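Local coordinates for protein tRNA (adenine(22)-N(1))-methyltransferase (Bacillus subtilis, PDB 6Q56) that catalyses the S-adenosyl-L-methionine-dependent methylation of adenosine 22 in tRNA to N(1)-methyladenosine, at residues I101-I104 with L105-K109; D110-T113 with G114-L118; E131-K135 with E136-L140; A165-D168 with G169-L172; K193-Q196 with E197-T201. The protein carries 2 engineered substitutions. One frame throughout, in Å; residues are numbered along the deposited sequence.

Contact 1 of 5, residues I101-I104 with L105-K109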
loop_
_atom_site.group_PDB
_atom_site.type_symbol
_atom_site.label_atom_id
_atom_site.label_comp_id
_atom_site.label_asym_id
_atom_site.label_seq_id
_atom_site.Cartn_x
_atom_site.Cartn_y
_atom_site.Cartn_z
ATOM N N ILE A 101 -6.661 3.124 -0.802
ATOM C CA ILE A 101 -6.261 1.831 -1.325
ATOM C C ILE A 101 -7.225 0.766 -0.833
ATOM O O ILE A 101 -7.703 -0.042 -1.606
ATOM C CB ILE A 101 -4.809 1.490 -0.939
ATOM C CG1 ILE A 101 -3.841 2.388 -1.707
ATOM C CG2 ILE A 101 -4.497 0.039 -1.240
ATOM C CD1 ILE A 101 -2.396 2.234 -1.308
ATOM N N ALA A 102 -7.515 0.776 0.457
ATOM C CA ALA A 102 -8.439 -0.190 1.022
ATOM C C ALA A 102 -9.817 -0.014 0.388
ATOM O O ALA A 102 -10.510 -0.987 0.128
ATOM C CB ALA A 102 -8.508 -0.051 2.531
ATOM N N HIS A 103 -10.201 1.230 0.135
ATOM C CA HIS A 103 -11.483 1.524 -0.484
ATOM C C HIS A 103 -11.504 0.987 -1.909
ATOM O O HIS A 103 -12.477 0.384 -2.334
ATOM C CB HIS A 103 -11.773 3.028 -0.461
ATOM C CG HIS A 103 -12.826 3.460 -1.435
ATOM N ND1 HIS A 103 -14.171 3.325 -1.183
ATOM C CD2 HIS A 103 -12.726 3.998 -2.672
ATOM C CE1 HIS A 103 -14.855 3.771 -2.220
ATOM N NE2 HIS A 103 -14.001 4.190 -3.135
ATOM N N ILE A 104 -10.423 1.212 -2.637
ATOM C CA ILE A 104 -10.322 0.742 -4.004
ATOM C C ILE A 104 -10.443 -0.781 -4.031
ATOM O O ILE A 104 -11.209 -1.333 -4.807
ATOM C CB ILE A 104 -9.010 1.222 -4.652
ATOM C CG1 ILE A 104 -9.093 2.718 -4.930
ATOM C CG2 ILE A 104 -8.726 0.469 -5.935
ATOM C CD1 ILE A 104 -7.783 3.351 -5.327
ATOM N N LEU A 105 -9.689 -1.457 -3.175
ATOM C CA LEU A 105 -9.727 -2.911 -3.119
ATOM C C LEU A 105 -11.122 -3.435 -2.798
ATOM O O LEU A 105 -11.594 -4.367 -3.423
ATOM C CB LEU A 105 -8.756 -3.446 -2.072
ATOM C CG LEU A 105 -7.271 -3.626 -2.393
ATOM C CD1 LEU A 105 -7.010 -4.097 -3.807
ATOM C CD2 LEU A 105 -6.472 -2.386 -2.076
ATOM N N GLU A 106 -11.771 -2.836 -1.812
ATOM C CA GLU A 106 -13.101 -3.269 -1.404
ATOM C C GLU A 106 -14.159 -2.984 -2.462
ATOM O O GLU A 106 -15.021 -3.807 -2.711
ATOM C CB GLU A 106 -13.487 -2.616 -0.083
ATOM C CG GLU A 106 -14.897 -2.923 0.393
ATOM C CD GLU A 106 -15.096 -4.371 0.789
ATOM O OE1 GLU A 106 -14.111 -5.063 1.070
ATOM O OE2 GLU A 106 -16.252 -4.815 0.821
ATOM N N ALA A 107 -14.086 -1.820 -3.083
ATOM C CA ALA A 107 -15.057 -1.446 -4.099
ATOM C C ALA A 107 -14.957 -2.319 -5.340
ATOM O O ALA A 107 -15.939 -2.528 -6.029
ATOM C CB ALA A 107 -14.895 0.013 -4.476
ATOM N N GLY A 108 -13.768 -2.824 -5.626
ATOM C CA GLY A 108 -13.583 -3.646 -6.799
ATOM C C GLY A 108 -13.131 -5.064 -6.556
ATOM O O GLY A 108 -12.492 -5.653 -7.409
ATOM N N LYS A 109 -13.462 -5.624 -5.404
ATOM C CA LYS A 109 -13.053 -6.986 -5.109
ATOM C C LYS A 109 -13.776 -8.001 -5.978
ATOM O O LYS A 109 -13.436 -9.168 -5.965
ATOM C CB LYS A 109 -13.230 -7.317 -3.636
ATOM C CG LYS A 109 -14.638 -7.218 -3.103
ATOM C CD LYS A 109 -14.635 -7.581 -1.631
ATOM C CE LYS A 109 -16.003 -7.450 -1.004
ATOM N NZ LYS A 109 -16.012 -8.044 0.353
#
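Ile-101 and Leu-105 stand side by side, one helical turn apart, and their branched ends point the same way. Both are buried, and this flank is the closely packed part of the contact, although the 3.2 Å modelled between CG2 of Ile-101 and CD2 of Leu-105 is doubtful, since the place of CD2 is not sure. The torsion of Ile-101 (chi1 -70°) puts CG2 anti to the backbone N, on the flank along which Leu-105 lies. Purely apolar side chains suit this place: Ile-93 of one strand and Leu-120 of the next touch them both. The helix, 98-107, is the crossover of a beta-alpha-beta unit that joins the neighbouring parallel strands 90-96 and 117-122 of the Rossmann-like sheet.

The opposite flank is looser. The imidazole of His-103 sits at the surface, and CB of Ala-107 lies over one of its faces at 4.4 Å from CE1. The small methyl of Ala-107 makes a loose contact with that face. The backbone beneath is well bonded, with Ala-107 N 2.8 Å from His-103 O. Gly-108 N still reaches Ile-104 O at 3.1 Å, but at a more bent 142°, and Gly-108 is the first residue to leave helical angles. Beyond it Lys-109 NZ meets Glu-106 OE2 at 3.3 Å in a salt bridge, while OE1 of that glutamate accepts a hydrogen bond from Trp-132 NE1.

Contact 2 of 5, residues D110-T113 with G114-L118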
loop_
_atom_site.group_PDB
_atom_site.type_symbol
_atom_site.label_atom_id
_atom_site.label_comp_id
_atom_site.label_asym_id
_atom_site.label_seq_id
_atom_site.Cartn_x
_atom_site.Cartn_y
_atom_site.Cartn_z
ATOM N N ASP A 110 -14.765 -7.542 -6.733
ATOM C CA ASP A 110 -15.509 -8.401 -7.644
ATOM C C ASP A 110 -14.618 -8.731 -8.831
ATOM O O ASP A 110 -14.796 -9.746 -9.495
ATOM C CB ASP A 110 -16.741 -7.689 -8.175
ATOM C CG ASP A 110 -17.788 -7.458 -7.117
ATOM O OD1 ASP A 110 -17.820 -8.216 -6.130
ATOM O OD2 ASP A 110 -18.590 -6.517 -7.283
ATOM N N LYS A 111 -13.661 -7.851 -9.092
ATOM C CA LYS A 111 -12.739 -8.018 -10.197
ATOM C C LYS A 111 -11.576 -8.908 -9.822
ATOM O O LYS A 111 -10.740 -9.227 -10.658
ATOM C CB LYS A 111 -12.197 -6.659 -10.623
ATOM C CG LYS A 111 -13.261 -5.669 -11.051
ATOM C CD LYS A 111 -13.899 -6.090 -12.352
ATOM C CE LYS A 111 -14.977 -5.121 -12.787
ATOM N NZ LYS A 111 -14.404 -3.841 -13.260
ATOM N N LEU A 112 -11.518 -9.304 -8.562
ATOM C CA LEU A 112 -10.427 -10.140 -8.094
ATOM C C LEU A 112 -10.791 -11.598 -7.958
ATOM O O LEU A 112 -11.868 -11.941 -7.499
ATOM C CB LEU A 112 -9.947 -9.646 -6.737
ATOM C CG LEU A 112 -9.533 -8.184 -6.690
ATOM C CD1 LEU A 112 -9.279 -7.740 -5.263
ATOM C CD2 LEU A 112 -8.314 -7.966 -7.552
ATOM N N THR A 113 -9.865 -12.455 -8.353
ATOM C CA THR A 113 -10.048 -13.883 -8.240
ATOM C C THR A 113 -9.497 -14.289 -6.886
ATOM O O THR A 113 -9.960 -15.241 -6.271
ATOM C CB THR A 113 -9.261 -14.634 -9.313
ATOM O OG1 THR A 113 -7.864 -14.537 -9.028
ATOM C CG2 THR A 113 -9.530 -14.054 -10.672
ATOM N N GLY A 114 -8.493 -13.545 -6.439
ATOM C CA GLY A 114 -7.856 -13.796 -5.164
ATOM C C GLY A 114 -6.416 -14.231 -5.313
ATOM O O GLY A 114 -5.623 -14.116 -4.390
ATOM N N LYS A 115 -6.079 -14.727 -6.493
ATOM C CA LYS A 115 -4.736 -15.212 -6.754
ATOM C C LYS A 115 -3.790 -14.136 -7.245
ATOM O O LYS A 115 -2.584 -14.346 -7.304
ATOM C CB LYS A 115 -4.796 -16.340 -7.773
ATOM C CG LYS A 115 -5.657 -17.496 -7.318
ATOM C CD LYS A 115 -5.155 -18.047 -6.004
ATOM C CE LYS A 115 -6.012 -19.201 -5.537
ATOM N NZ LYS A 115 -7.433 -18.786 -5.423
ATOM N N GLU A 116 -4.334 -12.984 -7.596
ATOM C CA GLU A 116 -3.510 -11.896 -8.071
ATOM C C GLU A 116 -2.620 -11.434 -6.942
ATOM O O GLU A 116 -3.060 -11.358 -5.808
ATOM C CB GLU A 116 -4.369 -10.719 -8.523
ATOM C CG GLU A 116 -5.456 -11.059 -9.519
ATOM C CD GLU A 116 -6.798 -11.279 -8.865
ATOM O OE1 GLU A 116 -6.863 -11.325 -7.626
ATOM O OE2 GLU A 116 -7.791 -11.398 -9.596
ATOM N N ARG A 117 -1.370 -11.121 -7.246
ATOM C CA ARG A 117 -0.482 -10.618 -6.217
ATOM C C ARG A 117 -0.750 -9.129 -6.080
ATOM O O ARG A 117 -0.779 -8.404 -7.066
ATOM C CB ARG A 117 0.988 -10.835 -6.558
ATOM C CG ARG A 117 1.912 -10.058 -5.643
ATOM C CD ARG A 117 3.376 -10.324 -5.912
ATOM N NE ARG A 117 3.767 -11.652 -5.482
ATOM C CZ ARG A 117 5.004 -12.122 -5.546
ATOM N NH1 ARG A 117 5.977 -11.366 -6.015
ATOM N NH2 ARG A 117 5.260 -13.348 -5.133
ATOM N N LEU A 118 -0.964 -8.680 -4.854
ATOM C CA LEU A 118 -1.219 -7.277 -4.606
ATOM C C LEU A 118 0.038 -6.633 -4.055
ATOM O O LEU A 118 0.618 -7.119 -3.102
ATOM C CB LEU A 118 -2.372 -7.094 -3.627
ATOM C CG LEU A 118 -3.721 -7.705 -3.995
ATOM C CD1 LEU A 118 -4.730 -7.460 -2.888
ATOM C CD2 LEU A 118 -4.239 -7.167 -5.311
#
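An ST turn leads the chain into strand 117-122: OG1 of Thr-113 accepts the backbone N of Lys-115 at 3.1 Å, with a nearly straight angle of 165°. The hydroxyl can do so because it occupies the crowded position between the backbone N and the carbonyl carbon (chi1 70°). Glu-116 closes the turn from the other end. Its OE2 receives Thr-113 N at 2.6 Å on the syn side, close to the carboxylate plane, and a weak bond from Thr-113 OG1 at 3.2 Å. Its OE1 takes Gly-114 N at 3.0 Å from above that plane. With both oxygens engaged, the carboxylate is held against rotation, and two successive backbone N-H groups are satisfied by one buried side chain. Were Glu-116 replaced by alanine, the N-H groups of Thr-113 and Gly-114 would probably lose these acceptors and the turn would be less firmly fixed. Gly-114 has a positive phi at which a side chain would collide with the carbonyl oxygen of Thr-113. Leu-112 lays CD2 along the glutamate, 3.7 Å from OE1, and also touches Ile-91 and Tyr-138. The whole is an ST turn reinforced by a glutamate that accepts backbone N-H groups, at the helix-to-strand passage of a Rossmann-like fold.

Contact 3 of 5, residues E131-K135 with E136-L140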
loop_
_atom_site.group_PDB
_atom_site.type_symbol
_atom_site.label_atom_id
_atom_site.label_comp_id
_atom_site.label_asym_id
_atom_site.label_seq_id
_atom_site.Cartn_x
_atom_site.Cartn_y
_atom_site.Cartn_z
ATOM N N GLU A 131 -6.018 -4.396 7.495
ATOM C CA GLU A 131 -7.313 -4.799 8.007
ATOM C C GLU A 131 -8.149 -5.380 6.878
ATOM O O GLU A 131 -8.806 -6.390 7.048
ATOM C CB GLU A 131 -8.026 -3.626 8.672
ATOM C CG GLU A 131 -7.419 -3.231 10.005
ATOM C CD GLU A 131 -8.143 -2.082 10.669
ATOM O OE1 GLU A 131 -8.978 -1.456 10.013
ATOM O OE2 GLU A 131 -7.870 -1.803 11.847
ATOM N N TRP A 132 -8.111 -4.738 5.720
ATOM C CA TRP A 132 -8.860 -5.216 4.572
ATOM C C TRP A 132 -8.313 -6.554 4.093
ATOM O O TRP A 132 -9.067 -7.466 3.815
ATOM C CB TRP A 132 -8.825 -4.205 3.435
ATOM C CG TRP A 132 -9.664 -4.620 2.302
ATOM C CD1 TRP A 132 -10.982 -4.368 2.132
ATOM C CD2 TRP A 132 -9.255 -5.396 1.183
ATOM N NE1 TRP A 132 -11.423 -4.927 0.969
ATOM C CE2 TRP A 132 -10.378 -5.568 0.365
ATOM C CE3 TRP A 132 -8.046 -5.959 0.788
ATOM C CZ2 TRP A 132 -10.329 -6.276 -0.820
ATOM C CZ3 TRP A 132 -8.000 -6.659 -0.386
ATOM C CH2 TRP A 132 -9.131 -6.812 -1.178
ATOM N N LEU A 133 -6.997 -6.657 4.001
ATOM C CA LEU A 133 -6.352 -7.881 3.557
ATOM C C LEU A 133 -6.718 -9.062 4.443
ATOM O O LEU A 133 -7.048 -10.136 3.960
ATOM C CB LEU A 133 -4.835 -7.722 3.562
ATOM C CG LEU A 133 -4.224 -6.870 2.466
ATOM C CD1 LEU A 133 -2.727 -6.802 2.665
ATOM C CD2 LEU A 133 -4.562 -7.416 1.096
ATOM N N TYR A 134 -6.659 -8.852 5.744
ATOM C CA TYR A 134 -6.970 -9.903 6.696
ATOM C C TYR A 134 -8.409 -10.388 6.558
ATOM O O TYR A 134 -8.741 -11.487 6.959
ATOM C CB TYR A 134 -6.710 -9.418 8.120
ATOM C CG TYR A 134 -6.804 -10.500 9.147
ATOM C CD1 TYR A 134 -5.699 -11.248 9.493
ATOM C CD2 TYR A 134 -8.001 -10.782 9.766
ATOM C CE1 TYR A 134 -5.785 -12.248 10.433
ATOM C CE2 TYR A 134 -8.099 -11.781 10.704
ATOM C CZ TYR A 134 -6.987 -12.508 11.037
ATOM O OH TYR A 134 -7.080 -13.495 11.973
ATOM N N LYS A 135 -9.274 -9.473 6.165
ATOM C CA LYS A 135 -10.689 -9.749 6.077
ATOM C C LYS A 135 -11.035 -10.492 4.814
ATOM O O LYS A 135 -11.930 -11.313 4.806
ATOM C CB LYS A 135 -11.473 -8.439 6.167
ATOM C CG LYS A 135 -12.893 -8.495 5.646
ATOM C CD LYS A 135 -13.619 -7.179 5.833
ATOM C CE LYS A 135 -13.234 -6.162 4.775
ATOM N NZ LYS A 135 -13.917 -6.390 3.480
ATOM N N GLU A 136 -10.332 -10.183 3.730
ATOM C CA GLU A 136 -10.591 -10.831 2.451
ATOM C C GLU A 136 -9.718 -12.067 2.295
ATOM O O GLU A 136 -9.569 -12.600 1.195
ATOM C CB GLU A 136 -10.329 -9.859 1.300
ATOM C CG GLU A 136 -11.189 -8.606 1.339
ATOM C CD GLU A 136 -12.670 -8.910 1.219
ATOM O OE1 GLU A 136 -13.021 -10.092 1.012
ATOM O OE2 GLU A 136 -13.483 -7.970 1.331
ATOM N N ARG A 137 -9.142 -12.519 3.403
ATOM C CA ARG A 137 -8.214 -13.602 3.922
ATOM C C ARG A 137 -6.758 -13.639 3.364
ATOM O O ARG A 137 -5.968 -14.522 3.701
ATOM C CB ARG A 137 -8.842 -15.032 3.909
ATOM C CG ARG A 137 -10.103 -15.160 4.750
ATOM C CD ARG A 137 -10.665 -16.572 4.695
ATOM N NE ARG A 137 -9.718 -17.561 5.198
ATOM C CZ ARG A 137 -9.642 -17.944 6.468
ATOM N NH1 ARG A 137 -10.461 -17.421 7.371
ATOM N NH2 ARG A 137 -8.748 -18.851 6.838
ATOM N N TYR A 138 -6.448 -12.664 2.517
ATOM C CA TYR A 138 -5.131 -12.559 1.906
ATOM C C TYR A 138 -4.029 -12.754 2.938
ATOM O O TYR A 138 -4.246 -12.598 4.140
ATOM C CB TYR A 138 -4.967 -11.200 1.223
ATOM C CG TYR A 138 -5.921 -10.975 0.072
ATOM C CD1 TYR A 138 -5.591 -11.375 -1.216
ATOM C CD2 TYR A 138 -7.150 -10.362 0.272
ATOM C CE1 TYR A 138 -6.459 -11.173 -2.272
ATOM C CE2 TYR A 138 -8.024 -10.155 -0.777
ATOM C CZ TYR A 138 -7.674 -10.562 -2.047
ATOM O OH TYR A 138 -8.542 -10.357 -3.096
ATOM N N ALA A 139 -2.844 -13.097 2.451
ATOM C CA ALA A 139 -1.698 -13.318 3.292
ATOM C C ALA A 139 -0.591 -12.363 2.872
ATOM O O ALA A 139 -0.237 -12.282 1.705
ATOM C CB ALA A 139 -1.229 -14.747 3.168
ATOM N N LEU A 140 -0.043 -11.638 3.834
ATOM C CA LEU A 140 1.044 -10.727 3.551
ATOM C C LEU A 140 2.267 -11.585 3.371
ATOM O O LEU A 140 2.634 -12.329 4.266
ATOM C CB LEU A 140 1.268 -9.763 4.710
ATOM C CG LEU A 140 0.466 -8.475 4.721
ATOM C CD1 LEU A 140 0.483 -7.870 6.113
ATOM C CD2 LEU A 140 1.020 -7.505 3.698
#
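CG of Glu-136 rests over the six-membered ring of Trp-132 in a CH-pi contact, 3.5 Å from the ring centroid. The glutamate chain bends at chi2 (-62°), which leaves its aliphatic part on the indole and turns OE2 toward Lys-135. NZ of Lys-135 meets OE2 at 2.7 Å in a salt bridge, from above the carboxylate plane. Tyr-138 also approaches the indole: the planes are only 22° from parallel, but the rings are slid so far apart that they barely overlap, and CE2 of Tyr-138 lies 3.5 Å from both CZ3 and CH2 of Trp-132. Leu-133 packs CD2 against Tyr-138 CB (3.8 Å) and CD1 against Leu-140 CD2 (3.9 Å).

In the next shell Glu-106 accepts a hydrogen bond from the indole NE1 and forms a salt bridge with Lys-135, while Lys-109 is a second cation for Glu-136. These lysines probably offset the two nearby carboxylates. With a leucine in place of Trp-132, Glu-106 would probably lose its N-H partner and Glu-136 the ring beneath its CG. Arg-137 adopts left-handed backbone angles where the chain leaves helix 127-135 and goes on to strand 139-148, in the antiparallel pair that follows the parallel strands in the class I methyltransferase fold.

Contact 4 of 5, residues A165-D168 with G169-L172; sequences AAYD and GISL
Tyr-167 and Ile-170 close a type II beta turn through a single backbone hydrogen bond, Ile-170 N to Tyr-167 O, 3.1 Å long and nearly straight at the hydrogen (165°). The donor stands above the carbonyl plane. Gly-169 takes the third place of the turn with a positive phi, where a side chain would be jammed against the carbonyl oxygen of Asp-168; glycine is the residue that fits. Asp-168, in the second place, is exposed, as befits a charged group at the outside of a surface turn. A further polar element lies at Ser-171, the N-cap of helix 172-178, whose OG accepts the backbone N of Ala-174.

The apolar contacts gather round the tyrosine ring. CD2 of Leu-172 sits over one face in a CH-pi contact, 4.0 Å from the centroid and displaced toward CG, its nearest ring atom at 3.6 Å. Ile-170 comes in at the ring edge instead, with CG2 4.1 Å from Tyr-167 CD1 and 3.4 Å from Tyr-167 O. Its CG1 is anti to the backbone N (chi1 -169°), which places CG2 between N and carbonyl carbon, on the ring's side, and leads the longer branch away from the ring; the side chain also touches Ala-183. The ring itself leans on Pro-180 and Leu-140.

The backbone bond and the glycine thus set the course of the turn, while Leu-172 over the face joins the loop to the first residue of the helix and Ile-170 at the edge packs within the turn.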
loop_
_atom_site.group_PDB
_atom_site.type_symbol
_atom_site.label_atom_id
_atom_site.label_comp_id
_atom_site.label_asym_id
_atom_site.label_seq_id
_atom_site.Cartn_x
_atom_site.Cartn_y
_atom_site.Cartn_z
ATOM N N ALA A 165 -0.550 -16.417 9.254
ATOM C CA ALA A 165 0.857 -16.777 9.133
ATOM C C ALA A 165 1.830 -15.636 9.396
ATOM O O ALA A 165 2.705 -15.743 10.240
ATOM C CB ALA A 165 1.128 -17.378 7.768
ATOM N N ALA A 166 1.680 -14.555 8.651
ATOM C CA ALA A 166 2.565 -13.405 8.778
ATOM C C ALA A 166 2.509 -12.772 10.160
ATOM O O ALA A 166 3.441 -12.097 10.574
ATOM C CB ALA A 166 2.240 -12.370 7.716
ATOM N N TYR A 167 1.412 -12.995 10.869
ATOM C CA TYR A 167 1.232 -12.425 12.193
ATOM C C TYR A 167 1.648 -13.335 13.331
ATOM O O TYR A 167 1.428 -13.022 14.486
ATOM C CB TYR A 167 -0.211 -11.994 12.374
ATOM C CG TYR A 167 -0.581 -10.858 11.475
ATOM C CD1 TYR A 167 -0.261 -9.565 11.809
ATOM C CD2 TYR A 167 -1.233 -11.080 10.286
ATOM C CE1 TYR A 167 -0.590 -8.517 10.989
ATOM C CE2 TYR A 167 -1.570 -10.041 9.459
ATOM C CZ TYR A 167 -1.241 -8.760 9.816
ATOM O OH TYR A 167 -1.567 -7.722 9.002
ATOM N N ASP A 168 2.252 -14.461 13.007
ATOM C CA ASP A 168 2.699 -15.369 14.041
ATOM C C ASP A 168 3.709 -14.650 14.920
ATOM O O ASP A 168 4.694 -14.117 14.432
ATOM C CB ASP A 168 3.344 -16.607 13.426
ATOM C CG ASP A 168 3.997 -17.490 14.454
ATOM O OD1 ASP A 168 3.280 -18.151 15.219
ATOM O OD2 ASP A 168 5.236 -17.525 14.494
ATOM N N GLY A 169 3.456 -14.627 16.217
ATOM C CA GLY A 169 4.366 -13.989 17.145
ATOM C C GLY A 169 4.057 -12.552 17.495
ATOM O O GLY A 169 4.706 -11.988 18.360
ATOM N N ILE A 170 3.072 -11.959 16.834
ATOM C CA ILE A 170 2.704 -10.577 17.110
ATOM C C ILE A 170 1.195 -10.425 17.144
ATOM O O ILE A 170 0.486 -11.159 16.490
ATOM C CB ILE A 170 3.296 -9.617 16.058
ATOM C CG1 ILE A 170 3.136 -8.167 16.498
ATOM C CG2 ILE A 170 2.629 -9.816 14.716
ATOM C CD1 ILE A 170 3.975 -7.186 15.716
ATOM N N SER A 171 0.710 -9.473 17.926
ATOM C CA SER A 171 -0.722 -9.234 18.029
ATOM C C SER A 171 -1.273 -8.655 16.735
ATOM O O SER A 171 -0.622 -7.862 16.076
ATOM C CB SER A 171 -1.026 -8.280 19.178
ATOM O OG SER A 171 -0.536 -6.986 18.916
ATOM N N LEU A 172 -2.484 -9.058 16.378
ATOM C CA LEU A 172 -3.108 -8.556 15.174
ATOM C C LEU A 172 -3.166 -7.052 15.273
ATOM O O LEU A 172 -2.901 -6.337 14.323
ATOM C CB LEU A 172 -4.517 -9.102 15.022
ATOM C CG LEU A 172 -4.621 -10.532 14.523
ATOM C CD1 LEU A 172 -6.054 -10.859 14.169
ATOM C CD2 LEU A 172 -3.714 -10.720 13.328
#

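Contact 5 of 5, residues K193-Q196 with E197-T201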
loop_
_atom_site.group_PDB
_atom_site.type_symbol
_atom_site.label_atom_id
_atom_site.label_comp_id
_atom_site.label_asym_id
_atom_site.label_seq_id
_atom_site.Cartn_x
_atom_site.Cartn_y
_atom_site.Cartn_z
ATOM N N LYS A 193 9.953 6.169 12.390
ATOM C CA LYS A 193 8.566 6.467 12.074
ATOM C C LYS A 193 7.635 6.230 13.245
ATOM O O LYS A 193 6.772 7.037 13.525
ATOM C CB LYS A 193 8.095 5.630 10.891
ATOM C CG LYS A 193 6.597 5.711 10.636
ATOM C CD LYS A 193 6.192 4.977 9.373
ATOM C CE LYS A 193 4.687 4.816 9.265
ATOM N NZ LYS A 193 3.998 6.015 8.730
ATOM N N TRP A 194 7.804 5.110 13.920
ATOM C CA TRP A 194 6.927 4.782 15.023
ATOM C C TRP A 194 7.313 5.457 16.322
ATOM O O TRP A 194 6.461 5.754 17.135
ATOM C CB TRP A 194 6.806 3.267 15.144
ATOM C CG TRP A 194 6.141 2.739 13.934
ATOM C CD1 TRP A 194 6.685 1.956 12.969
ATOM C CD2 TRP A 194 4.808 3.023 13.517
ATOM N NE1 TRP A 194 5.759 1.711 11.988
ATOM C CE2 TRP A 194 4.599 2.361 12.302
ATOM C CE3 TRP A 194 3.766 3.767 14.065
ATOM C CZ2 TRP A 194 3.396 2.414 11.630
ATOM C CZ3 TRP A 194 2.581 3.821 13.398
ATOM C CH2 TRP A 194 2.399 3.151 12.193
ATOM N N THR A 195 8.596 5.718 16.504
ATOM C CA THR A 195 9.049 6.400 17.696
ATOM C C THR A 195 8.455 7.801 17.684
ATOM O O THR A 195 7.980 8.285 18.694
ATOM C CB THR A 195 10.577 6.471 17.756
ATOM O OG1 THR A 195 11.103 5.165 18.000
ATOM C CG2 THR A 195 11.028 7.406 18.858
ATOM N N GLN A 196 8.471 8.438 16.524
ATOM C CA GLN A 196 7.917 9.771 16.380
ATOM C C GLN A 196 6.405 9.728 16.550
ATOM O O GLN A 196 5.823 10.606 17.166
ATOM C CB GLN A 196 8.288 10.376 15.021
ATOM C CG GLN A 196 9.767 10.715 14.894
ATOM C CD GLN A 196 10.218 10.903 13.457
ATOM O OE1 GLN A 196 9.420 10.840 12.531
ATOM N NE2 GLN A 196 11.508 11.121 13.269
ATOM N N GLU A 197 5.771 8.695 16.010
ATOM C CA GLU A 197 4.327 8.558 16.119
ATOM C C GLU A 197 3.926 8.433 17.576
ATOM O O GLU A 197 2.932 8.991 18.005
ATOM C CB GLU A 197 3.834 7.341 15.344
ATOM C CG GLU A 197 2.336 7.128 15.417
ATOM C CD GLU A 197 1.550 8.197 14.689
ATOM O OE1 GLU A 197 2.118 8.859 13.804
ATOM O OE2 GLU A 197 0.359 8.369 14.999
ATOM N N LEU A 198 4.710 7.684 18.332
ATOM C CA LEU A 198 4.424 7.493 19.736
ATOM C C LEU A 198 4.567 8.824 20.455
ATOM O O LEU A 198 3.724 9.193 21.260
ATOM C CB LEU A 198 5.357 6.454 20.337
ATOM C CG LEU A 198 5.460 6.444 21.856
ATOM C CD1 LEU A 198 4.132 6.109 22.507
ATOM C CD2 LEU A 198 6.530 5.468 22.287
ATOM N N GLN A 199 5.637 9.546 20.156
ATOM C CA GLN A 199 5.863 10.831 20.779
ATOM C C GLN A 199 4.691 11.735 20.469
ATOM O O GLN A 199 4.223 12.463 21.330
ATOM C CB GLN A 199 7.160 11.458 20.287
ATOM C CG GLN A 199 8.403 10.728 20.755
ATOM C CD GLN A 199 9.668 11.212 20.065
ATOM O OE1 GLN A 199 9.622 12.057 19.171
ATOM N NE2 GLN A 199 10.803 10.679 20.481
ATOM N N HIS A 200 4.208 11.683 19.239
ATOM C CA HIS A 200 3.087 12.519 18.857
ATOM C C HIS A 200 1.811 12.098 19.568
ATOM O O HIS A 200 0.952 12.922 19.837
ATOM C CB HIS A 200 2.870 12.507 17.352
ATOM C CG HIS A 200 1.686 13.308 16.918
ATOM N ND1 HIS A 200 0.730 12.823 16.055
ATOM C CD2 HIS A 200 1.287 14.555 17.257
ATOM C CE1 HIS A 200 -0.197 13.741 15.869
ATOM N NE2 HIS A 200 0.115 14.801 16.588
ATOM N N THR A 201 1.691 10.814 19.871
ATOM C CA THR A 201 0.521 10.311 20.559
ATOM C C THR A 201 0.548 10.778 22.007
ATOM O O THR A 201 -0.447 11.226 22.533
ATOM C CB THR A 201 0.453 8.779 20.514
ATOM O OG1 THR A 201 0.261 8.348 19.166
ATOM C CG2 THR A 201 -0.687 8.281 21.343
#
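Backbone bonds from one turn to the next carry the polar side of this contact: His-200 N reaches Gln-196 O at 2.8 Å, and Leu-198 N reaches Trp-194 O at 2.9 Å. Thr-201 adds a side-chain bond, OG1 to Glu-197 O at 3.0 Å. Thr-201 N binds that same oxygen from the opposite face of its carbonyl plane, so one acceptor is gripped twice and the buried hydroxyl is satisfied within the helix. Thr-195 OG1 turns back likewise, to Leu-191 O.

Among the side chains, Trp-194 and Glu-197 run alongside each other. The glutamate touches the indole with its aliphatic part, CB 3.8 Å from CE3, and the carboxylate plane is steeply inclined, 73°, to the ring. Lys-193 lays CE over a face of the indole, 3.5 Å above the plane. On the exposed side the extended Gln-199 passes CG 3.2 Å from Thr-195 O and brings NE2 to 3.7 Å from Thr-195 CG2. Leu-198 and Trp-194 are the apolar residues here, and both touch Leu-231; Met-228 also touches Leu-198. Polar residues outward and large apolar ones inward make this an amphipathic helix, one arm of the C-terminal helical hairpin 188-210 with 215-234.

Contacts 1, 2 and 3 belong to the sheet side of the fold and are partly buried; contacts 4 and 5 lie at the surface. Contact 1 closes the crossover helix and contact 2 the turn that follows it, meeting through Leu-105 and Leu-118. Contact 3 ends the next helix and is joined to contact 1 by a salt bridge, Lys-109 with Glu-136, and a probable hydrogen bond, Trp-132 NE1 to Glu-106, and to contact 2 by Tyr-138 on Leu-112. Contact 4 touches contact 3 through aliphatic and tyrosine packing; contact 5 touches none. Near the sheet apolar packing is combined with buried or paired carboxylates, whereas outside a glycine turn and a helix surface rely mainly on backbone bonds.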